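Local coordinates for protein paenibacillus xanthan lyase (PDB 6F2P) that cleaves the polysaccharide xanthan as a calcium-containing lyase (EC 4.2.2.12) of polysaccharide lyase family 8, with a golvesin-like domain near its C-terminus, at residues A[911-925]-A[938-952]. Residues are numbered along the deposited sequence; the frame is centred on the assembly and turned at random.
Sequences NADAAGVTKVGTWTG and IHDGNTGKGTKSVTF. With CA (calcium ion), chain G; CA (calcium ion), chain H.
The indole of Trp923 lies between Val950 and Asp940: CG2 of Val950 sits over the middle of its six-membered ring, 3.5 Å from the ring centroid, while CB of Asp940 comes over the opposite face nearer the rim. Lys948, running past the indole in the opposite direction, touches Trp923 CZ2 with its CB at 3.5 Å. The indole's own N-H helps fix the ring's rotation: Trp923 NE1 donates to Val920 O (3.0 Å), which lies close to the ring plane. That carbonyl takes a second bond, from Ser949 N, the two donors reaching it from opposite faces of its plane. With an alanine at Trp923, Val950 CG2 and Asp940 CB would probably face a gap, and Val920 O would be likely to lose one of its two donors. Trp923 packs between two antiparallel pairings, 917-920 with 949-952 and 924-925 with 938-939, which belong to different sheets of the golvesin C-terminal domain, consistent with a β-sandwich. In the first, Val920 and Ser949 form a hydrogen-bonded pair; in the second, Thr924 N donates to His939 O at 2.8 Å. There a chi1 of 65° puts CG of His939 between its backbone N and carbonyl carbon and turns the ring alongside Thr924, with Thr924 O over one face, toward the rim. On the neighbouring flank the extended Lys919 brings NZ tip to tip with Ile938 CD1, 3.5 Å away. Farther out, Lys945 NZ bridges to Asp940 OD2 (2.6 Å), using the syn lone pair, and Val1029 N holds the other carboxylate oxygen, which should steady the residue whose CB packs on the indole. Calcium ions bind on both segments: Asn911 OD1 joins Asp910, Tyr933, Asp936 and Asp1032 round one, and Gly946 O ligates another.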
ATOM      1  N   ASN A 911      -9.648  56.352  12.725  1.00 57.73           N
ATOM      2  CA  ASN A 911      -8.784  57.133  13.609  1.00 57.35           C
ATOM      3  C   ASN A 911      -8.477  56.393  14.907  1.00 65.98           C
ATOM      4  O   ASN A 911      -7.499  56.697  15.595  1.00 64.04           O
ATOM      5  CB  ASN A 911      -9.416  58.479  13.918  1.00 56.71           C
ATOM      6  CG  ASN A 911     -10.826  58.342  14.428  1.00 62.94           C
ATOM      7  OD1 ASN A 911     -11.741  58.027  13.669  1.00 57.04           O
ATOM      8  ND2 ASN A 911     -11.015  58.576  15.723  1.00 67.96           N
ATOM      9  N   ALA A 912      -9.329  55.425  15.236  1.00 73.65           N
ATOM     10  CA  ALA A 912      -9.106  54.539  16.375  1.00 66.38           C
ATOM     11  C   ALA A 912      -9.999  53.317  16.244  1.00 74.41           C
ATOM     12  O   ALA A 912     -11.197  53.436  16.496  1.00 91.18           O
ATOM     13  CB  ALA A 912      -9.407  55.261  17.682  1.00 67.07           C
ATOM     14  N   ASP A 913      -9.487  52.148  15.841  1.00 83.81           N
ATOM     15  CA  ASP A 913      -8.114  51.837  15.377  1.00 65.89           C
ATOM     16  C   ASP A 913      -6.901  51.976  16.297  1.00 58.70           C
ATOM     17  O   ASP A 913      -6.561  53.058  16.775  1.00 61.45           O
ATOM     18  CB  ASP A 913      -7.829  52.348  13.964  1.00 67.89           C
ATOM     19  CG  ASP A 913      -8.422  51.448  12.894  1.00 66.64           C
ATOM     20  OD1 ASP A 913      -9.533  50.922  13.114  1.00 57.54           O
ATOM     21  OD2 ASP A 913      -7.771  51.258  11.843  1.00 59.51           O
ATOM     22  N   ALA A 914      -6.254  50.834  16.506  1.00 59.73           N
ATOM     23  CA  ALA A 914      -5.149  50.706  17.442  1.00 66.02           C
ATOM     24  C   ALA A 914      -3.841  50.613  16.680  1.00 63.08           C
ATOM     25  O   ALA A 914      -2.762  50.851  17.232  1.00 55.89           O
ATOM     26  CB  ALA A 914      -5.339  49.462  18.305  1.00 55.68           C
ATOM     27  N   ALA A 915      -3.949  50.257  15.405  1.00 64.43           N
ATOM     28  CA  ALA A 915      -2.788  50.160  14.531  1.00 69.88           C
ATOM     29  C   ALA A 915      -3.012  50.906  13.219  1.00 71.15           C
ATOM     30  O   ALA A 915      -4.080  50.803  12.599  1.00 63.76           O
ATOM     31  CB  ALA A 915      -2.444  48.703  14.263  1.00 45.93           C
ATOM     32  N   GLY A 916      -1.996  51.659  12.805  1.00 65.01           N
ATOM     33  CA  GLY A 916      -2.030  52.356  11.533  1.00 59.55           C
ATOM     34  C   GLY A 916      -2.174  53.858  11.677  1.00 58.26           C
ATOM     35  O   GLY A 916      -1.972  54.605  10.722  1.00 57.39           O
ATOM     36  N   VAL A 917      -2.528  54.310  12.871  1.00 58.55           N
ATOM     37  CA  VAL A 917      -2.649  55.739  13.098  1.00 56.66           C
ATOM     38  C   VAL A 917      -1.550  56.264  14.013  1.00 53.55           C
ATOM     39  O   VAL A 917      -1.316  55.736  15.101  1.00 61.69           O
ATOM     40  CB  VAL A 917      -4.027  56.112  13.660  1.00 58.86           C
ATOM     41  CG1 VAL A 917      -4.167  57.623  13.757  1.00 60.16           C
ATOM     42  CG2 VAL A 917      -5.110  55.539  12.776  1.00 51.74           C
ATOM     43  N   THR A 918      -0.858  57.292  13.544  1.00 55.43           N
ATOM     44  CA  THR A 918       0.100  58.007  14.369  1.00 62.60           C
ATOM     45  C   THR A 918      -0.233  59.486  14.258  1.00 55.14           C
ATOM     46  O   THR A 918      -0.282  60.031  13.158  1.00 58.58           O
ATOM     47  CB  THR A 918       1.557  57.742  13.927  1.00 62.60           C
ATOM     48  OG1 THR A 918       1.716  58.091  12.548  1.00 64.09           O
ATOM     49  CG2 THR A 918       1.917  56.272  14.114  1.00 49.95           C
ATOM     50  N   LYS A 919      -0.492  60.128  15.391  1.00 59.54           N
ATOM     51  CA  LYS A 919      -0.864  61.540  15.386  1.00 58.44           C
ATOM     52  C   LYS A 919       0.318  62.437  15.735  1.00 53.78           C
ATOM     53  O   LYS A 919       1.351  61.974  16.226  1.00 47.40           O
ATOM     54  CB  LYS A 919      -2.021  61.807  16.356  1.00 56.42           C
ATOM     55  CG  LYS A 919      -3.215  60.878  16.175  1.00 62.10           C
ATOM     56  CD  LYS A 919      -4.350  61.211  17.140  1.00 62.86           C
ATOM     57  CE  LYS A 919      -5.395  60.096  17.168  1.00 74.69           C
ATOM     58  NZ  LYS A 919      -6.570  60.418  18.030  1.00 69.35           N
ATOM     59  N   VAL A 920       0.158  63.723  15.449  1.00 54.07           N
ATOM     60  CA  VAL A 920       1.082  64.750  15.914  1.00 51.96           C
ATOM     61  C   VAL A 920       0.233  65.928  16.375  1.00 58.40           C
ATOM     62  O   VAL A 920      -0.644  66.392  15.644  1.00 56.42           O
ATOM     63  CB  VAL A 920       2.090  65.179  14.818  1.00 52.83           C
ATOM     64  CG1 VAL A 920       2.697  66.534  15.145  1.00 55.07           C
ATOM     65  CG2 VAL A 920       3.185  64.124  14.645  1.00 40.42           C
ATOM     66  N   GLY A 921       0.464  66.380  17.605  1.00 55.61           N
ATOM     67  CA  GLY A 921      -0.365  67.414  18.194  1.00 54.80           C
ATOM     68  C   GLY A 921      -1.603  66.872  18.891  1.00 56.24           C
ATOM     69  O   GLY A 921      -1.857  65.669  18.911  1.00 59.91           O
ATOM     70  N   THR A 922      -2.388  67.779  19.457  1.00 64.70           N
ATOM     71  CA  THR A 922      -3.532  67.403  20.276  1.00 72.09           C
ATOM     72  C   THR A 922      -4.837  67.431  19.484  1.00 66.89           C
ATOM     73  O   THR A 922      -5.295  68.493  19.061  1.00 66.24           O
ATOM     74  CB  THR A 922      -3.644  68.329  21.502  1.00 71.33           C
ATOM     75  OG1 THR A 922      -2.356  68.449  22.119  1.00 65.66           O
ATOM     76  CG2 THR A 922      -4.641  67.777  22.515  1.00 60.25           C
ATOM     77  N   TRP A 923      -5.429  66.254  19.295  1.00 61.86           N
ATOM     78  CA  TRP A 923      -6.686  66.127  18.557  1.00 67.56           C
ATOM     79  C   TRP A 923      -7.830  65.722  19.492  1.00 70.39           C
ATOM     80  O   TRP A 923      -7.625  64.971  20.444  1.00 76.71           O
ATOM     81  CB  TRP A 923      -6.534  65.112  17.412  1.00 70.64           C
ATOM     82  CG  TRP A 923      -5.534  65.536  16.362  1.00 62.04           C
ATOM     83  CD1 TRP A 923      -4.169  65.493  16.461  1.00 60.78           C
ATOM     84  CD2 TRP A 923      -5.824  66.072  15.061  1.00 56.86           C
ATOM     85  NE1 TRP A 923      -3.594  65.972  15.306  1.00 60.00           N
ATOM     86  CE2 TRP A 923      -4.588  66.333  14.432  1.00 57.58           C
ATOM     87  CE3 TRP A 923      -7.006  66.356  14.369  1.00 55.16           C
ATOM     88  CZ2 TRP A 923      -4.503  66.860  13.143  1.00 54.36           C
ATOM     89  CZ3 TRP A 923      -6.921  66.880  13.092  1.00 49.02           C
ATOM     90  CH2 TRP A 923      -5.678  67.126  12.492  1.00 52.74           C
ATOM     91  N   THR A 924      -9.032  66.215  19.208  1.00 64.06           N
ATOM     92  CA  THR A 924     -10.185  66.039  20.092  1.00 66.18           C
ATOM     93  C   THR A 924     -11.324  65.253  19.421  1.00 71.77           C
ATOM     94  O   THR A 924     -11.776  65.620  18.335  1.00 74.49           O
ATOM     95  CB  THR A 924     -10.708  67.422  20.561  1.00 59.20           C
ATOM     96  OG1 THR A 924      -9.826  67.950  21.560  1.00 54.51           O
ATOM     97  CG2 THR A 924     -12.120  67.322  21.129  1.00 52.37           C
ATOM     98  N   GLY A 925     -11.793  64.188  20.074  1.00 64.41           N
ATOM     99  CA  GLY A 925     -12.828  63.333  19.503  1.00 62.94           C
ATOM    100  C   GLY A 925     -14.251  63.612  19.967  1.00 65.59           C
ATOM    101  O   GLY A 925     -14.452  64.142  21.058  1.00 75.75           O
ATOM    102  N   ILE A 938     -12.004  62.756  14.938  1.00 50.77           N
ATOM    103  CA  ILE A 938     -11.202  63.707  15.697  1.00 54.74           C
ATOM    104  C   ILE A 938     -11.041  65.048  14.971  1.00 60.01           C
ATOM    105  O   ILE A 938     -11.253  65.135  13.762  1.00 58.85           O
ATOM    106  CB  ILE A 938      -9.827  63.119  16.086  1.00 53.13           C
ATOM    107  CG1 ILE A 938      -9.074  62.619  14.854  1.00 53.35           C
ATOM    108  CG2 ILE A 938     -10.000  61.982  17.074  1.00 55.04           C
ATOM    109  CD1 ILE A 938      -7.680  62.114  15.168  1.00 47.40           C
ATOM    110  N   HIS A 939     -10.695  66.095  15.719  1.00 61.59           N
ATOM    111  CA  HIS A 939     -10.486  67.419  15.132  1.00 58.72           C
ATOM    112  C   HIS A 939      -9.400  68.227  15.843  1.00 58.33           C
ATOM    113  O   HIS A 939      -9.073  67.959  17.001  1.00 61.48           O
ATOM    114  CB  HIS A 939     -11.803  68.209  15.023  1.00 58.38           C
ATOM    115  CG  HIS A 939     -12.438  68.545  16.340  1.00 70.60           C
ATOM    116  ND1 HIS A 939     -11.860  69.403  17.251  1.00 71.08           N
ATOM    117  CD2 HIS A 939     -13.617  68.158  16.885  1.00 71.39           C
ATOM    118  CE1 HIS A 939     -12.648  69.520  18.306  1.00 70.19           C
ATOM    119  NE2 HIS A 939     -13.720  68.775  18.109  1.00 73.88           N
ATOM    120  N   ASP A 940      -8.843  69.210  15.138  1.00 55.68           N
ATOM    121  CA  ASP A 940      -7.696  69.976  15.634  1.00 64.26           C
ATOM    122  C   ASP A 940      -8.102  71.168  16.504  1.00 64.45           C
ATOM    123  O   ASP A 940      -7.247  71.860  17.067  1.00 51.46           O
ATOM    124  CB  ASP A 940      -6.810  70.448  14.472  1.00 60.34           C
ATOM    125  CG  ASP A 940      -7.477  71.513  13.609  1.00 57.73           C
ATOM    126  OD1 ASP A 940      -8.719  71.467  13.439  1.00 52.94           O
ATOM    127  OD2 ASP A 940      -6.748  72.397  13.101  1.00 53.59           O
ATOM    128  N   GLY A 941      -9.408  71.401  16.607  1.00 63.19           N
ATOM    129  CA  GLY A 941      -9.927  72.472  17.433  1.00 58.97           C
ATOM    130  C   GLY A 941      -9.644  73.843  16.855  1.00 61.99           C
ATOM    131  O   GLY A 941      -9.528  74.823  17.592  1.00 69.85           O
ATOM    132  N   ASN A 942      -9.547  73.903  15.529  1.00 66.03           N
ATOM    133  CA  ASN A 942      -9.234  75.133  14.792  1.00 62.48           C
ATOM    134  C   ASN A 942      -8.080  75.924  15.397  1.00 58.10           C
ATOM    135  O   ASN A 942      -8.117  77.152  15.428  1.00 69.76           O
ATOM    136  CB  ASN A 942     -10.471  76.033  14.646  1.00 61.08           C
ATOM    137  CG  ASN A 942     -10.443  76.865  13.364  1.00 62.01           C
ATOM    138  OD1 ASN A 942      -9.387  77.066  12.766  1.00 60.70           O
ATOM    139  ND2 ASN A 942     -11.609  77.347  12.939  1.00 61.47           N
ATOM    140  N   THR A 943      -7.060  75.223  15.879  1.00 55.67           N
ATOM    141  CA  THR A 943      -5.914  75.896  16.478  1.00 60.46           C
ATOM    142  C   THR A 943      -4.641  75.062  16.370  1.00 58.56           C
ATOM    143  O   THR A 943      -4.697  73.848  16.157  1.00 58.36           O
ATOM    144  CB  THR A 943      -6.181  76.262  17.953  1.00 66.86           C
ATOM    145  OG1 THR A 943      -5.026  76.908  18.507  1.00 66.62           O
ATOM    146  CG2 THR A 943      -6.518  75.012  18.763  1.00 55.44           C
ATOM    147  N   GLY A 944      -3.498  75.726  16.521  1.00 53.23           N
ATOM    148  CA  GLY A 944      -2.207  75.089  16.327  1.00 51.26           C
ATOM    149  C   GLY A 944      -1.975  74.732  14.868  1.00 58.89           C
ATOM    150  O   GLY A 944      -1.580  73.606  14.552  1.00 58.70           O
ATOM    151  N   LYS A 945      -2.217  75.694  13.978  1.00 52.10           N
ATOM    152  CA  LYS A 945      -2.135  75.461  12.535  1.00 48.21           C
ATOM    153  C   LYS A 945      -0.720  75.141  12.058  1.00 50.00           C
ATOM    154  O   LYS A 945       0.251  75.759  12.495  1.00 51.54           O
ATOM    155  CB  LYS A 945      -2.695  76.659  11.762  1.00 48.78           C
ATOM    156  CG  LYS A 945      -4.180  76.909  11.990  1.00 43.45           C
ATOM    157  CD  LYS A 945      -4.975  75.625  11.848  1.00 47.74           C
ATOM    158  CE  LYS A 945      -6.460  75.866  12.022  1.00 51.74           C
ATOM    159  NZ  LYS A 945      -7.249  74.623  11.774  1.00 53.55           N
ATOM    160  N   GLY A 946      -0.611  74.166  11.160  1.00 48.80           N
ATOM    161  CA  GLY A 946       0.672  73.788  10.593  1.00 45.67           C
ATOM    162  C   GLY A 946       1.563  73.011  11.543  1.00 48.50           C
ATOM    163  O   GLY A 946       2.742  72.777  11.250  1.00 44.62           O
ATOM    164  N   THR A 947       0.996  72.610  12.680  1.00 49.95           N
ATOM    165  CA  THR A 947       1.745  71.892  13.707  1.00 49.47           C
ATOM    166  C   THR A 947       1.215  70.480  13.831  1.00 57.11           C
ATOM    167  O   THR A 947       1.951  69.562  14.185  1.00 58.84           O
ATOM    168  CB  THR A 947       1.592  72.564  15.085  1.00 55.81           C
ATOM    169  OG1 THR A 947       1.305  73.957  14.911  1.00 52.80           O
ATOM    170  CG2 THR A 947       2.862  72.394  15.908  1.00 47.86           C
ATOM    171  N   LYS A 948      -0.069  70.320  13.523  1.00 54.57           N
ATOM    172  CA  LYS A 948      -0.772  69.061  13.730  1.00 58.39           C
ATOM    173  C   LYS A 948      -0.776  68.183  12.474  1.00 59.37           C
ATOM    174  O   LYS A 948      -0.631  68.681  11.357  1.00 61.57           O
ATOM    175  CB  LYS A 948      -2.216  69.337  14.162  1.00 56.00           C
ATOM    176  CG  LYS A 948      -2.385  70.446  15.189  1.00 56.77           C
ATOM    177  CD  LYS A 948      -2.551  69.896  16.595  1.00 61.57           C
ATOM    178  CE  LYS A 948      -3.176  70.932  17.517  1.00 57.30           C
ATOM    179  NZ  LYS A 948      -4.577  71.269  17.121  1.00 52.82           N
ATOM    180  N   SER A 949      -0.948  66.877  12.677  1.00 58.36           N
ATOM    181  CA  SER A 949      -1.080  65.916  11.583  1.00 59.14           C
ATOM    182  C   SER A 949      -1.624  64.557  12.050  1.00 60.52           C
ATOM    183  O   SER A 949      -1.365  64.116  13.174  1.00 63.06           O
ATOM    184  CB  SER A 949       0.250  65.728  10.838  1.00 56.42           C
ATOM    185  OG  SER A 949       1.193  65.022  11.626  1.00 50.74           O
ATOM    186  N   VAL A 950      -2.394  63.914  11.179  1.00 59.48           N
ATOM    187  CA  VAL A 950      -2.877  62.554  11.406  1.00 56.60           C
ATOM    188  C   VAL A 950      -2.482  61.685  10.211  1.00 49.51           C
ATOM    189  O   VAL A 950      -2.902  61.956   9.087  1.00 52.12           O
ATOM    190  CB  VAL A 950      -4.417  62.515  11.585  1.00 50.30           C
ATOM    191  CG1 VAL A 950      -4.910  61.081  11.694  1.00 41.50           C
ATOM    192  CG2 VAL A 950      -4.836  63.315  12.806  1.00 46.67           C
ATOM    193  N   THR A 951      -1.676  60.651  10.449  1.00 53.07           N
ATOM    194  CA  THR A 951      -1.150  59.814   9.361  1.00 48.59           C
ATOM    195  C   THR A 951      -1.715  58.388   9.336  1.00 46.78           C
ATOM    196  O   THR A 951      -1.358  57.555  10.169  1.00 52.59           O
ATOM    197  CB  THR A 951       0.398  59.736   9.405  1.00 40.79           C
ATOM    198  OG1 THR A 951       0.954  61.048   9.267  1.00 45.92           O
ATOM    199  CG2 THR A 951       0.927  58.857   8.287  1.00 38.35           C
ATOM    200  N   PHE A 952      -2.584  58.111   8.364  1.00 44.24           N
ATOM    201  CA  PHE A 952      -3.134  56.771   8.165  1.00 39.98           C
ATOM    202  C   PHE A 952      -2.176  55.899   7.352  1.00 39.84           C
ATOM    203  O   PHE A 952      -2.014  56.105   6.153  1.00 47.56           O
ATOM    204  CB  PHE A 952      -4.470  56.840   7.415  1.00 36.00           C
ATOM    205  CG  PHE A 952      -5.535  57.653   8.106  1.00 40.07           C
ATOM    206  CD1 PHE A 952      -5.653  59.014   7.871  1.00 40.89           C
ATOM    207  CD2 PHE A 952      -6.441  57.048   8.962  1.00 45.20           C
ATOM    208  CE1 PHE A 952      -6.645  59.766   8.491  1.00 38.33           C
ATOM    209  CE2 PHE A 952      -7.436  57.795   9.589  1.00 51.42           C
ATOM    210  CZ  PHE A 952      -7.535  59.158   9.350  1.00 43.78           C
TER
HETATM  211 CA    CA G1106     -13.815  57.312  13.009  1.00 58.42          CA
HETATM  212 CA    CA H1107       4.454  72.816   9.273  1.00 67.28          CA
HETATM  213  O   HOH W   1       1.000  62.171  11.707  1.00 44.71           O
HETATM  214  O   HOH W   2       2.887  70.584   9.091  1.00 42.08           O
HETATM  215  O   HOH W   3       4.740  71.351   7.058  1.00 47.76           O